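PDB 5AF3: putative antitoxin VapB45, which is possibly the antitoxin of a type II toxin-antitoxin system, with VapC45 as its cognate toxin, and carries a putative DNA-binding helix-turn-helix domain. Local coordinates for residues Y79-F84 / V89-I94; R25-P30 / V73-A78; E128-G131 / P135-L138; V122-A127 / G149-K154; A111-C116 / I164-D169. One frame throughout, in Å; residues are numbered along the deposited sequence.

Contact 1 (Y79-F84 / V89-I94); sequences YVLNAF and VPMQRI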
# COMPACT_ATOMS: atom_id res chain seq x y z
N TYR A 79 -13.15 8.00 4.26
CA TYR A 79 -12.69 6.66 4.56
C TYR A 79 -13.81 5.64 4.29
O TYR A 79 -13.58 4.62 3.61
CB TYR A 79 -12.19 6.55 5.99
CG TYR A 79 -11.92 5.13 6.43
CD1 TYR A 79 -10.72 4.48 6.11
CD2 TYR A 79 -12.85 4.45 7.21
CE1 TYR A 79 -10.48 3.19 6.54
CE2 TYR A 79 -12.62 3.19 7.65
CZ TYR A 79 -11.45 2.55 7.29
OH TYR A 79 -11.26 1.27 7.76
N VAL A 80 -15.01 5.95 4.77
CA VAL A 80 -16.16 5.05 4.58
C VAL A 80 -16.57 4.95 3.11
O VAL A 80 -16.75 3.85 2.61
CB VAL A 80 -17.32 5.45 5.46
CG1 VAL A 80 -18.60 4.63 5.12
CG2 VAL A 80 -16.94 5.20 6.97
N LEU A 81 -16.68 6.08 2.43
CA LEU A 81 -16.96 6.10 1.00
C LEU A 81 -15.90 5.34 0.19
O LEU A 81 -16.21 4.72 -0.80
CB LEU A 81 -17.02 7.53 0.50
CG LEU A 81 -18.24 8.36 0.91
CD1 LEU A 81 -18.07 9.74 0.35
CD2 LEU A 81 -19.53 7.66 0.36
N ASN A 82 -14.65 5.41 0.62
CA ASN A 82 -13.62 4.60 -0.05
C ASN A 82 -13.80 3.11 0.15
O ASN A 82 -13.46 2.30 -0.75
CB ASN A 82 -12.22 5.03 0.38
CG ASN A 82 -11.14 4.52 -0.58
OD1 ASN A 82 -11.36 4.45 -1.80
ND2 ASN A 82 -10.00 4.13 -0.04
N ALA A 83 -14.32 2.73 1.31
CA ALA A 83 -14.62 1.35 1.61
C ALA A 83 -15.76 0.92 0.70
O ALA A 83 -15.75 -0.22 0.20
CB ALA A 83 -15.02 1.16 3.07
N PHE A 84 -16.72 1.83 0.48
CA PHE A 84 -17.82 1.55 -0.47
C PHE A 84 -17.24 1.35 -1.90
O PHE A 84 -17.60 0.37 -2.60
CB PHE A 84 -18.88 2.68 -0.50
CG PHE A 84 -19.69 2.81 0.77
CD1 PHE A 84 -19.55 1.93 1.84
CD2 PHE A 84 -20.62 3.86 0.88
CE1 PHE A 84 -20.31 2.11 3.01
CE2 PHE A 84 -21.38 4.03 2.03
CZ PHE A 84 -21.22 3.18 3.09
N VAL A 89 -19.07 -0.58 -5.26
CA VAL A 89 -20.22 0.30 -5.28
C VAL A 89 -20.09 1.43 -6.33
O VAL A 89 -19.11 2.21 -6.35
CB VAL A 89 -20.49 0.92 -3.88
CG1 VAL A 89 -21.65 1.93 -3.93
CG2 VAL A 89 -20.73 -0.20 -2.88
N PRO A 90 -21.11 1.57 -7.19
CA PRO A 90 -21.05 2.69 -8.08
C PRO A 90 -21.16 4.02 -7.32
O PRO A 90 -22.10 4.20 -6.54
CB PRO A 90 -22.28 2.47 -9.02
CG PRO A 90 -23.22 1.65 -8.21
CD PRO A 90 -22.34 0.75 -7.39
N MET A 91 -20.21 4.93 -7.56
CA MET A 91 -20.05 6.12 -6.71
C MET A 91 -20.65 7.40 -7.27
O MET A 91 -20.95 8.35 -6.52
CB MET A 91 -18.57 6.37 -6.38
CG MET A 91 -17.89 5.19 -5.64
SD MET A 91 -18.66 4.63 -4.09
CE MET A 91 -18.48 6.16 -3.10
N GLN A 92 -20.83 7.45 -8.58
CA GLN A 92 -21.23 8.71 -9.23
C GLN A 92 -22.64 9.16 -8.88
O GLN A 92 -22.95 10.33 -8.99
CB GLN A 92 -21.14 8.57 -10.75
CG GLN A 92 -19.72 8.55 -11.27
CD GLN A 92 -19.71 8.44 -12.77
OE1 GLN A 92 -20.11 9.37 -13.48
NE2 GLN A 92 -19.27 7.28 -13.27
N ARG A 93 -23.51 8.22 -8.51
CA ARG A 93 -24.90 8.59 -8.19
C ARG A 93 -25.28 8.15 -6.77
O ARG A 93 -26.42 7.79 -6.48
CB ARG A 93 -25.88 8.02 -9.23
CG ARG A 93 -25.66 8.53 -10.66
CD ARG A 93 -26.50 7.77 -11.69
NE ARG A 93 -26.31 8.28 -13.06
CZ ARG A 93 -27.05 9.22 -13.65
NH1 ARG A 93 -28.05 9.81 -13.01
NH2 ARG A 93 -26.77 9.58 -14.88
N ILE A 94 -24.30 8.21 -5.88
CA ILE A 94 -24.48 7.75 -4.50
C ILE A 94 -25.17 8.79 -3.61
O ILE A 94 -25.67 8.44 -2.53
CB ILE A 94 -23.13 7.36 -3.87
CG1 ILE A 94 -23.36 6.48 -2.64
CG2 ILE A 94 -22.23 8.64 -3.60
CD1 ILE A 94 -22.19 5.59 -2.26
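Phe84 and Val89 bring the two backbones together: their CA atoms lie 5.5 Å apart, and Val89 N donates to Phe84 O over 3.2 Å in a bent bond, 149° at the hydrogen, with the donor tilted out of the carbonyl plane. The isopropyl group of Val89 crowds against the same oxygen, its CG2 only 3.2 Å from Phe84 O, a van der Waals contact that comes with this N-H bond. A beta-branched residue suits this place because it is compact and stiff. Met91 suits its own because a flexible thioether can curl against the end of the helix. Its chain is bent twice, at chi2 (-56°) and chi3 (-62°), and the curl tucks SD to 4.1 Å from Phe84 CB. Beyond the sulfur, the methyl Met91 CE ends 3.5 Å from Leu81 O and 3.9 Å from Leu81 CD2. The two segments fall within the range of the putative helix-turn-helix domain, where this loop turns the chain from helix 72-86 toward helix 95-105. Ile94 reaches back to Phe84: its CD1 sits at the ring edge, near the ring plane, 3.9 Å from Phe84 CD2, and the two side chains run at about a right angle. The same methyl also approaches Leu81 CD2 at 4.3 Å. Helix 135-143 adds Leu143 against Phe84 and Val89, and Val139 against Ile94, while on the loop side a glycerol molecule, probably from the crystallisation liquor, is hydrogen-bonded to the backbone N of Met91 and of Gln92.

Contact 2 (R25-P30 / V73-A78); sequences RYLVVP and VGIAEA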
# COMPACT_ATOMS: atom_id res chain seq x y z
N ARG A 25 -3.20 9.70 0.44
CA ARG A 25 -2.16 8.74 0.86
C ARG A 25 -2.65 7.88 2.02
O ARG A 25 -2.59 6.65 1.97
CB ARG A 25 -0.89 9.48 1.27
CG ARG A 25 -0.24 10.23 0.15
CD ARG A 25 1.06 10.83 0.63
NE ARG A 25 1.05 12.27 0.38
CZ ARG A 25 1.22 13.20 1.31
NH1 ARG A 25 1.47 12.86 2.58
NH2 ARG A 25 1.17 14.49 0.96
N TYR A 26 -3.21 8.55 3.04
CA TYR A 26 -3.67 7.84 4.23
C TYR A 26 -4.81 6.85 3.97
O TYR A 26 -4.84 5.79 4.56
CB TYR A 26 -4.05 8.81 5.35
CG TYR A 26 -3.06 9.91 5.65
CD1 TYR A 26 -1.67 9.77 5.42
CD2 TYR A 26 -3.51 11.12 6.17
CE1 TYR A 26 -0.77 10.83 5.72
CE2 TYR A 26 -2.62 12.16 6.46
CZ TYR A 26 -1.26 11.99 6.23
OH TYR A 26 -0.42 13.05 6.55
N LEU A 27 -5.78 7.26 3.13
CA LEU A 27 -6.95 6.46 2.77
C LEU A 27 -6.74 5.51 1.58
O LEU A 27 -7.52 4.57 1.38
CB LEU A 27 -8.14 7.37 2.47
CG LEU A 27 -8.57 8.35 3.57
CD1 LEU A 27 -9.97 8.88 3.17
CD2 LEU A 27 -8.56 7.74 4.94
N VAL A 28 -5.65 5.74 0.84
CA VAL A 28 -5.34 4.97 -0.39
C VAL A 28 -6.51 5.10 -1.39
O VAL A 28 -7.23 4.13 -1.71
CB VAL A 28 -5.01 3.47 -0.11
CG1 VAL A 28 -4.38 2.83 -1.36
CG2 VAL A 28 -4.08 3.33 1.08
N VAL A 29 -6.69 6.34 -1.84
CA VAL A 29 -7.76 6.73 -2.75
C VAL A 29 -7.14 7.80 -3.62
O VAL A 29 -6.35 8.61 -3.13
CB VAL A 29 -9.02 7.28 -2.02
CG1 VAL A 29 -8.68 8.47 -1.17
CG2 VAL A 29 -10.15 7.66 -3.04
N PRO A 30 -7.46 7.80 -4.94
CA PRO A 30 -6.91 8.83 -5.80
C PRO A 30 -7.27 10.23 -5.36
O PRO A 30 -8.43 10.49 -4.97
CB PRO A 30 -7.49 8.48 -7.20
CG PRO A 30 -7.72 7.03 -7.13
CD PRO A 30 -8.26 6.83 -5.71
N VAL A 73 -13.98 14.69 10.82
CA VAL A 73 -15.24 14.05 10.38
C VAL A 73 -15.25 13.81 8.85
O VAL A 73 -15.80 12.76 8.40
CB VAL A 73 -16.53 14.83 10.85
CG1 VAL A 73 -16.65 16.14 10.13
CG2 VAL A 73 -17.79 13.93 10.69
N GLY A 74 -14.70 14.75 8.08
CA GLY A 74 -14.62 14.63 6.62
C GLY A 74 -13.70 13.50 6.15
O GLY A 74 -13.99 12.81 5.15
N ILE A 75 -12.55 13.32 6.80
CA ILE A 75 -11.70 12.18 6.43
C ILE A 75 -12.37 10.84 6.79
O ILE A 75 -12.17 9.82 6.11
CB ILE A 75 -10.23 12.28 6.95
CG1 ILE A 75 -9.31 11.54 5.95
CG2 ILE A 75 -10.08 11.70 8.35
CD1 ILE A 75 -7.83 11.71 6.24
N ALA A 76 -13.19 10.85 7.85
CA ALA A 76 -13.88 9.65 8.31
C ALA A 76 -14.94 9.30 7.25
O ALA A 76 -15.06 8.14 6.85
CB ALA A 76 -14.56 9.92 9.70
N GLU A 77 -15.67 10.32 6.79
CA GLU A 77 -16.66 10.14 5.70
C GLU A 77 -15.96 9.66 4.41
O GLU A 77 -16.41 8.72 3.74
CB GLU A 77 -17.40 11.47 5.48
CG GLU A 77 -18.26 11.84 6.72
CD GLU A 77 -18.82 13.25 6.69
OE1 GLU A 77 -18.20 14.12 6.03
OE2 GLU A 77 -19.91 13.44 7.31
N ALA A 78 -14.81 10.25 4.08
CA ALA A 78 -14.02 9.82 2.90
C ALA A 78 -13.54 8.37 3.05
O ALA A 78 -13.54 7.61 2.08
CB ALA A 78 -12.83 10.78 2.64
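Tyr26 offers Ile75 its ring edge: Ile75 CD1 lies near the ring plane, 4.4 Å from Tyr26 CD2, and segment 73-78 uses neither face of the ring. The approach is light, and Tyr18 of strand 18-19 touches both residues. Most of the contact is carried by Leu27, whose forked end lies against Ile75 CG1: Leu27 CD1 is 3.9 Å and CD2 4.0 Å from that carbon. The isoleucine chain continues extended from CG1 to CD1, and its chi2 of 172° carries the last methyl on to the tyrosine. One turn further along helix 72-86, Ala78 CB meets Leu27 CD1 at 3.5 Å, tighter than usual for two carbons. Alanine suits this point, since its single methyl lets the leucine come close to the helix backbone. Just beyond Leu27 the helix 20-27 ends in a Schellman motif: Val28, with positive phi, is its C-prime residue, Val29 N bonds to Ser24 O, and Val28 N makes a weak bond to Arg25 O. The chain can thus leave directly toward helix 31-38, whose Leu34 also touches Ala78. No hydrogen bond joins the two segments, so this join between helices of the putative helix-turn-helix domain rests on the fit of buried hydrocarbon and the exclusion of water.

Contact 3 (E128-G131 / P135-L138); sequences ERSG and PDDL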
# COMPACT_ATOMS: atom_id res chain seq x y z
N GLU A 128 -35.68 -0.50 -2.06
CA GLU A 128 -36.96 -1.20 -2.30
C GLU A 128 -37.89 -0.31 -3.09
O GLU A 128 -38.45 -0.72 -4.12
CB GLU A 128 -37.65 -1.49 -0.99
CG GLU A 128 -37.21 -2.68 -0.26
CD GLU A 128 -38.18 -2.94 0.85
OE1 GLU A 128 -38.00 -2.35 1.94
OE2 GLU A 128 -39.15 -3.69 0.60
N ARG A 129 -38.03 0.93 -2.64
CA ARG A 129 -38.91 1.89 -3.28
C ARG A 129 -38.32 2.51 -4.54
O ARG A 129 -39.01 3.21 -5.28
CB ARG A 129 -39.27 3.00 -2.28
CG ARG A 129 -38.05 3.71 -1.71
CD ARG A 129 -38.35 4.46 -0.43
NE ARG A 129 -37.44 5.59 -0.19
CZ ARG A 129 -37.44 6.72 -0.89
NH1 ARG A 129 -38.27 6.88 -1.91
NH2 ARG A 129 -36.59 7.70 -0.58
N SER A 130 -37.04 2.26 -4.79
CA SER A 130 -36.32 2.91 -5.88
C SER A 130 -36.61 2.31 -7.26
O SER A 130 -36.52 3.01 -8.25
CB SER A 130 -34.81 2.91 -5.61
OG SER A 130 -34.48 4.01 -4.74
N GLY A 131 -36.94 1.03 -7.32
CA GLY A 131 -37.11 0.41 -8.64
C GLY A 131 -35.96 -0.55 -8.87
O GLY A 131 -34.80 -0.19 -8.65
N PRO A 135 -30.45 3.37 -10.31
CA PRO A 135 -29.13 3.75 -9.73
C PRO A 135 -29.08 3.58 -8.21
O PRO A 135 -28.06 3.09 -7.68
CB PRO A 135 -29.00 5.22 -10.14
CG PRO A 135 -29.79 5.29 -11.46
CD PRO A 135 -30.99 4.46 -11.15
N ASP A 136 -30.15 3.95 -7.50
CA ASP A 136 -30.17 3.70 -6.06
C ASP A 136 -30.09 2.21 -5.71
O ASP A 136 -29.34 1.81 -4.81
CB ASP A 136 -31.39 4.37 -5.41
CG ASP A 136 -31.42 5.87 -5.62
OD1 ASP A 136 -30.40 6.56 -5.57
OD2 ASP A 136 -32.52 6.40 -5.80
N ASP A 137 -30.82 1.36 -6.43
CA ASP A 137 -30.79 -0.06 -6.18
C ASP A 137 -29.37 -0.60 -6.44
O ASP A 137 -28.90 -1.47 -5.70
CB ASP A 137 -31.82 -0.75 -7.08
CG ASP A 137 -32.00 -2.21 -6.75
OD1 ASP A 137 -32.04 -2.58 -5.55
OD2 ASP A 137 -32.12 -3.02 -7.69
N LEU A 138 -28.71 -0.06 -7.45
CA LEU A 138 -27.35 -0.54 -7.78
C LEU A 138 -26.35 -0.16 -6.70
O LEU A 138 -25.50 -0.98 -6.36
CB LEU A 138 -26.88 -0.04 -9.12
CG LEU A 138 -27.73 -0.53 -10.30
CD1 LEU A 138 -27.26 0.28 -11.53
CD2 LEU A 138 -27.71 -2.03 -10.52
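Ser130 and Asp136 meet through their side chains, CB to CB at 3.7 Å, with Ser130 OG only 3.2 Å from Asp136 CB. The hydroxyl also lies 3.3 Å from Asp136 OD2, a possible hydrogen bond that remains unsettled, because the one proton of OG can also serve Phe126 O, its strongest partner, one turn back in the same helix. Serine suits a helix end that needs a small group able to bond back onto its own backbone. The second meeting point is Gly131 O, 3.4 Å from Asp137 CB. Gly131 is the first residue to leave the helix, with a phi of 109° at which a CB would press on the preceding carbonyl oxygen, and glycine has none.

In the next shell, Ser134 ties the turn together: its OG accepts from Asp137 N, at the start of the following helix, and bonds Gly131 O. Asp137 has CG anti to the backbone N (chi1 -172°), which turns its carboxylate back toward the preceding turn; OD2 receives Gly133 N and forms a salt bridge to Arg141 NH1, one turn on. Two aspartates in a first helical turn are probably also favoured by the positive end of the helix dipole.

Further out, the contact closes the turn between two roughly antiparallel helices, a helical hairpin in which helix 115-130 leads through the four residues 131-134 into helix 135-143. Asp136 packs on Phe126 and on Pro96 of helix 95-105, Asp137 on Ala127, and Arg129 reaches Trp100, so the turn lies against helix 95-105.

Contact 4 (V122-A127 / G149-K154); sequences VLWRFA and GQYVFK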
# COMPACT_ATOMS: atom_id res chain seq x y z
N VAL A 122 -31.56 0.22 6.81
CA VAL A 122 -31.98 1.53 6.29
C VAL A 122 -31.82 1.62 4.75
O VAL A 122 -32.71 2.06 4.01
CB VAL A 122 -31.20 2.71 7.03
CG1 VAL A 122 -31.42 4.01 6.35
CG2 VAL A 122 -31.59 2.78 8.55
N LEU A 123 -30.67 1.17 4.26
CA LEU A 123 -30.43 1.25 2.82
C LEU A 123 -31.33 0.34 2.02
O LEU A 123 -31.77 0.68 0.93
CB LEU A 123 -28.96 0.91 2.54
CG LEU A 123 -28.04 2.07 2.95
CD1 LEU A 123 -26.61 1.45 3.02
CD2 LEU A 123 -28.10 3.27 2.03
N TRP A 124 -31.55 -0.85 2.54
CA TRP A 124 -32.47 -1.79 1.90
C TRP A 124 -33.84 -1.11 1.62
O TRP A 124 -34.33 -1.13 0.47
CB TRP A 124 -32.60 -3.03 2.76
CG TRP A 124 -33.67 -3.90 2.30
CD1 TRP A 124 -33.77 -4.51 1.09
CD2 TRP A 124 -34.84 -4.26 3.04
NE1 TRP A 124 -34.94 -5.24 1.02
CE2 TRP A 124 -35.62 -5.10 2.21
CE3 TRP A 124 -35.32 -3.95 4.33
CZ2 TRP A 124 -36.83 -5.66 2.62
CZ3 TRP A 124 -36.53 -4.50 4.74
CH2 TRP A 124 -37.27 -5.34 3.88
N ARG A 125 -34.41 -0.51 2.66
CA ARG A 125 -35.69 0.23 2.59
C ARG A 125 -35.71 1.28 1.48
O ARG A 125 -36.71 1.42 0.76
CB ARG A 125 -35.97 0.91 3.94
CG ARG A 125 -36.28 -0.03 5.08
CD ARG A 125 -36.91 0.70 6.29
NE ARG A 125 -36.03 0.74 7.48
CZ ARG A 125 -35.54 1.85 8.04
NH1 ARG A 125 -35.79 3.07 7.52
NH2 ARG A 125 -34.77 1.74 9.13
N PHE A 126 -34.59 2.01 1.32
CA PHE A 126 -34.44 2.99 0.27
C PHE A 126 -34.49 2.34 -1.13
O PHE A 126 -35.19 2.80 -2.01
CB PHE A 126 -33.10 3.73 0.48
CG PHE A 126 -32.85 4.82 -0.47
CD1 PHE A 126 -33.69 5.93 -0.52
CD2 PHE A 126 -31.72 4.80 -1.31
CE1 PHE A 126 -33.47 6.95 -1.38
CE2 PHE A 126 -31.49 5.82 -2.17
CZ PHE A 126 -32.36 6.91 -2.21
N ALA A 127 -33.74 1.27 -1.32
CA ALA A 127 -33.62 0.66 -2.65
C ALA A 127 -34.93 -0.02 -3.05
O ALA A 127 -35.25 -0.08 -4.23
CB ALA A 127 -32.49 -0.34 -2.66
N GLY A 149 -31.76 -14.70 6.40
CA GLY A 149 -33.06 -14.11 6.16
C GLY A 149 -33.19 -12.60 6.32
O GLY A 149 -34.30 -12.08 6.30
N GLN A 150 -32.07 -11.90 6.47
CA GLN A 150 -32.09 -10.43 6.53
C GLN A 150 -30.91 -9.83 5.76
O GLN A 150 -29.91 -10.52 5.53
CB GLN A 150 -32.06 -9.94 7.98
CG GLN A 150 -30.78 -10.28 8.73
CD GLN A 150 -30.64 -9.53 10.04
OE1 GLN A 150 -31.57 -8.86 10.49
NE2 GLN A 150 -29.47 -9.64 10.67
N TYR A 151 -31.02 -8.57 5.39
CA TYR A 151 -29.93 -7.89 4.67
C TYR A 151 -28.92 -7.32 5.65
O TYR A 151 -29.28 -6.75 6.66
CB TYR A 151 -30.46 -6.79 3.75
CG TYR A 151 -31.24 -7.36 2.60
CD1 TYR A 151 -30.59 -7.92 1.49
CD2 TYR A 151 -32.63 -7.40 2.64
CE1 TYR A 151 -31.32 -8.46 0.44
CE2 TYR A 151 -33.35 -7.92 1.61
CZ TYR A 151 -32.71 -8.46 0.51
OH TYR A 151 -33.49 -8.98 -0.52
N VAL A 152 -27.64 -7.48 5.32
CA VAL A 152 -26.55 -7.00 6.15
C VAL A 152 -25.47 -6.42 5.22
O VAL A 152 -25.44 -6.75 4.03
CB VAL A 152 -25.89 -8.14 6.99
CG1 VAL A 152 -26.89 -8.79 7.95
CG2 VAL A 152 -25.25 -9.21 6.07
N PHE A 153 -24.55 -5.63 5.76
CA PHE A 153 -23.42 -5.19 4.94
C PHE A 153 -22.52 -6.37 4.57
O PHE A 153 -22.31 -7.27 5.37
CB PHE A 153 -22.55 -4.18 5.69
CG PHE A 153 -23.09 -2.79 5.68
CD1 PHE A 153 -23.22 -2.07 4.49
CD2 PHE A 153 -23.43 -2.17 6.91
CE1 PHE A 153 -23.70 -0.74 4.49
CE2 PHE A 153 -23.88 -0.84 6.93
CZ PHE A 153 -24.04 -0.12 5.74
N LYS A 154 -22.05 -6.39 3.32
CA LYS A 154 -21.01 -7.34 2.92
C LYS A 154 -19.81 -7.20 3.87
O LYS A 154 -19.47 -6.08 4.29
CB LYS A 154 -20.54 -6.99 1.50
CG LYS A 154 -21.60 -7.19 0.42
CD LYS A 154 -21.05 -6.78 -0.93
CE LYS A 154 -22.12 -6.96 -1.99
NZ LYS A 154 -21.65 -6.38 -3.29
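Trp124 reaches from its helix to lie against Tyr151 of the strand, and its side chain can be followed outward. CB leads to a ring set anti to the backbone N (chi1 170°). The first ring atom, CG, is 3.7 Å from Tyr151 CD2. Next comes CD1, 3.5 Å from the same tyrosine carbon, and then NE1, which approaches Tyr151 CE2 at 3.2 Å without any hydrogen bond. Next to NE1, at the bond fused to the benzene ring, Trp124 CE2 is 3.7 Å from Tyr151 CE2. The result is an offset stack between the five-membered ring and the phenol, centroids 4.2 Å apart and planes at 27°, with Tyr151 CD2 over one indole face toward its rim. Two large flat residues suit this partly exposed position, where they can share a broad surface. Deeper in, Leu123 CD1 touches Phe153 CE1 at 3.9 Å, the side chains running at about a right angle; Tyr151 and Phe153, two apart on the strand, both serve the helix side. Ile144 touches both stacked rings. Here a beta hairpin, strands 144-147 and 150-153, packs on helix 115-130, an order of helices then hairpin reminiscent of winged-helix domains, though resemblance alone does not establish one.

Contact 5 (A111-C116 / I164-D169); sequences ASQDLC and ISFADD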
# COMPACT_ATOMS: atom_id res chain seq x y z
N ALA A 111 -20.01 8.66 9.36
CA ALA A 111 -19.06 8.64 10.50
C ALA A 111 -19.72 8.22 11.83
O ALA A 111 -19.13 8.32 12.90
CB ALA A 111 -18.37 10.00 10.62
N SER A 112 -20.93 7.70 11.74
CA SER A 112 -21.71 7.34 12.92
C SER A 112 -21.46 5.94 13.44
O SER A 112 -21.29 5.00 12.69
CB SER A 112 -23.21 7.51 12.62
OG SER A 112 -23.98 6.99 13.67
N GLN A 113 -21.54 5.80 14.76
CA GLN A 113 -21.43 4.53 15.43
C GLN A 113 -22.56 3.60 15.01
O GLN A 113 -22.42 2.39 15.07
CB GLN A 113 -21.45 4.73 16.95
CG GLN A 113 -21.30 3.43 17.73
CD GLN A 113 -20.92 3.68 19.17
OE1 GLN A 113 -20.84 4.83 19.62
NE2 GLN A 113 -20.67 2.61 19.90
N ASP A 114 -23.67 4.18 14.56
CA ASP A 114 -24.87 3.39 14.22
C ASP A 114 -24.84 2.89 12.78
O ASP A 114 -25.68 2.07 12.38
CB ASP A 114 -26.13 4.24 14.43
CG ASP A 114 -26.44 4.48 15.91
OD1 ASP A 114 -25.96 3.69 16.75
OD2 ASP A 114 -27.16 5.46 16.20
N LEU A 115 -23.89 3.37 11.99
CA LEU A 115 -23.85 2.99 10.58
C LEU A 115 -23.71 1.48 10.45
O LEU A 115 -24.48 0.84 9.76
CB LEU A 115 -22.70 3.67 9.83
CG LEU A 115 -22.56 3.20 8.37
CD1 LEU A 115 -23.74 3.72 7.51
CD2 LEU A 115 -21.22 3.67 7.75
N CYS A 116 -22.72 0.91 11.12
CA CYS A 116 -22.44 -0.49 10.88
C CYS A 116 -23.59 -1.41 11.33
O CYS A 116 -23.92 -2.38 10.62
CB CYS A 116 -21.10 -0.90 11.48
SG CYS A 116 -20.66 -2.50 10.92
N ILE A 164 -13.18 1.90 12.89
CA ILE A 164 -13.48 3.24 13.35
C ILE A 164 -13.84 3.18 14.83
O ILE A 164 -14.57 2.28 15.25
CB ILE A 164 -14.65 3.87 12.53
CG1 ILE A 164 -14.30 3.88 11.03
CG2 ILE A 164 -14.92 5.33 12.98
CD1 ILE A 164 -15.42 4.39 10.15
N SER A 165 -13.30 4.12 15.61
CA SER A 165 -13.63 4.24 17.05
C SER A 165 -14.50 5.47 17.22
O SER A 165 -14.37 6.42 16.46
CB SER A 165 -12.33 4.40 17.87
OG SER A 165 -11.62 3.19 17.87
N PHE A 166 -15.35 5.49 18.26
CA PHE A 166 -16.31 6.59 18.39
C PHE A 166 -16.21 7.41 19.69
O PHE A 166 -15.86 6.85 20.72
CB PHE A 166 -17.73 6.05 18.17
CG PHE A 166 -17.88 5.35 16.84
CD1 PHE A 166 -18.08 6.10 15.68
CD2 PHE A 166 -17.68 3.98 16.74
CE1 PHE A 166 -18.15 5.46 14.43
CE2 PHE A 166 -17.76 3.33 15.49
CZ PHE A 166 -17.98 4.10 14.34
N ALA A 167 -16.50 8.71 19.60
CA ALA A 167 -16.49 9.62 20.75
C ALA A 167 -17.83 9.57 21.48
O ALA A 167 -18.68 8.70 21.17
CB ALA A 167 -16.16 11.05 20.31
N ASP A 168 -18.00 10.46 22.47
CA ASP A 168 -19.22 10.52 23.29
C ASP A 168 -20.46 10.68 22.42
O ASP A 168 -21.51 10.07 22.68
CB ASP A 168 -19.15 11.68 24.30
CG ASP A 168 -18.77 11.21 25.70
OD1 ASP A 168 -18.47 10.00 25.87
OD2 ASP A 168 -18.79 12.05 26.65
N ASP A 169 -20.31 11.49 21.38
CA ASP A 169 -21.40 11.84 20.50
C ASP A 169 -21.72 10.74 19.47
O ASP A 169 -22.53 10.97 18.57
CB ASP A 169 -21.06 13.14 19.78
CG ASP A 169 -19.72 13.07 19.10
OD1 ASP A 169 -19.13 11.95 19.01
OD2 ASP A 169 -19.27 14.13 18.62
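The CH-pi contact comes first: Gln113 CA stands 3.5 Å from the centroid of the Phe166 ring, 10° off the ring normal, almost squarely over the face. Phenylalanine suits the end of the strand, since a flat apolar face can receive the backbone CA of the loop. Van der Waals contacts continue along the glutamine, with Gln113 CB 3.6 Å from Phe166 CG and Gln113 CG 3.8 Å from Phe166 CD2. Because Gln113 CG is anti to the backbone N and the chain stays extended, the methylenes run along the CG-CD2 side of the ring and bring the amide in almost parallel to the ring plane, 10° apart. Glutamine suits the exposed place: its aliphatic part packs on the aromatic residue, while OE1, 3.6 Å from Phe166 CB, is hydrogen-bonded to Asn170 ND2. The loop entering helix 115-130 makes a type I turn from Ser112 to Leu115, and Ser112 OG caps Asp114 N at 3.0 Å with a nearly straight bond of 162°, which probably limits the backbone freedom of Gln113 and keeps its CA over the ring. Phe166 ends the outer strand 164-166 of a four-stranded antiparallel sheet, and the same loop pairs by backbone bonds with strand 172-176 and the turn before it, Ala111 with Ala172 and Gln113 with Asn170. Polar atoms also meet the ring without hydrogen bonding to it. Ala111 O lies in the ring plane at the edge, 3.4 Å from Phe166 CE1, where the ring hydrogens are slightly positive, and Gln113 N lies over the face, 3.4 Å from that same carbon.

Along the chain contact 2 closes before contact 1 opens, and both precede the nest formed by contact 3 inside contact 4 inside contact 5. Contacts 1 and 2, with centres 11 Å apart, share helix 72-86 within the putative helix-turn-helix range, while contacts 3, 4 and 5 share helix 115-130. The two groups are joined: Val80 meets Ile164 and Leu115, Ala76 and Val73 meet Ala111, and Arg93 packs on Pro135. Phe153 against Leu115 joins contacts 4 and 5. Contact 3, centred about 25 Å from the centre of the chain, lies about 27 Å from contact 2, centre to centre. Helix 72-86 thus packs between helix 20-27 and the later chain, touching strand 164-166 and helix 135-143.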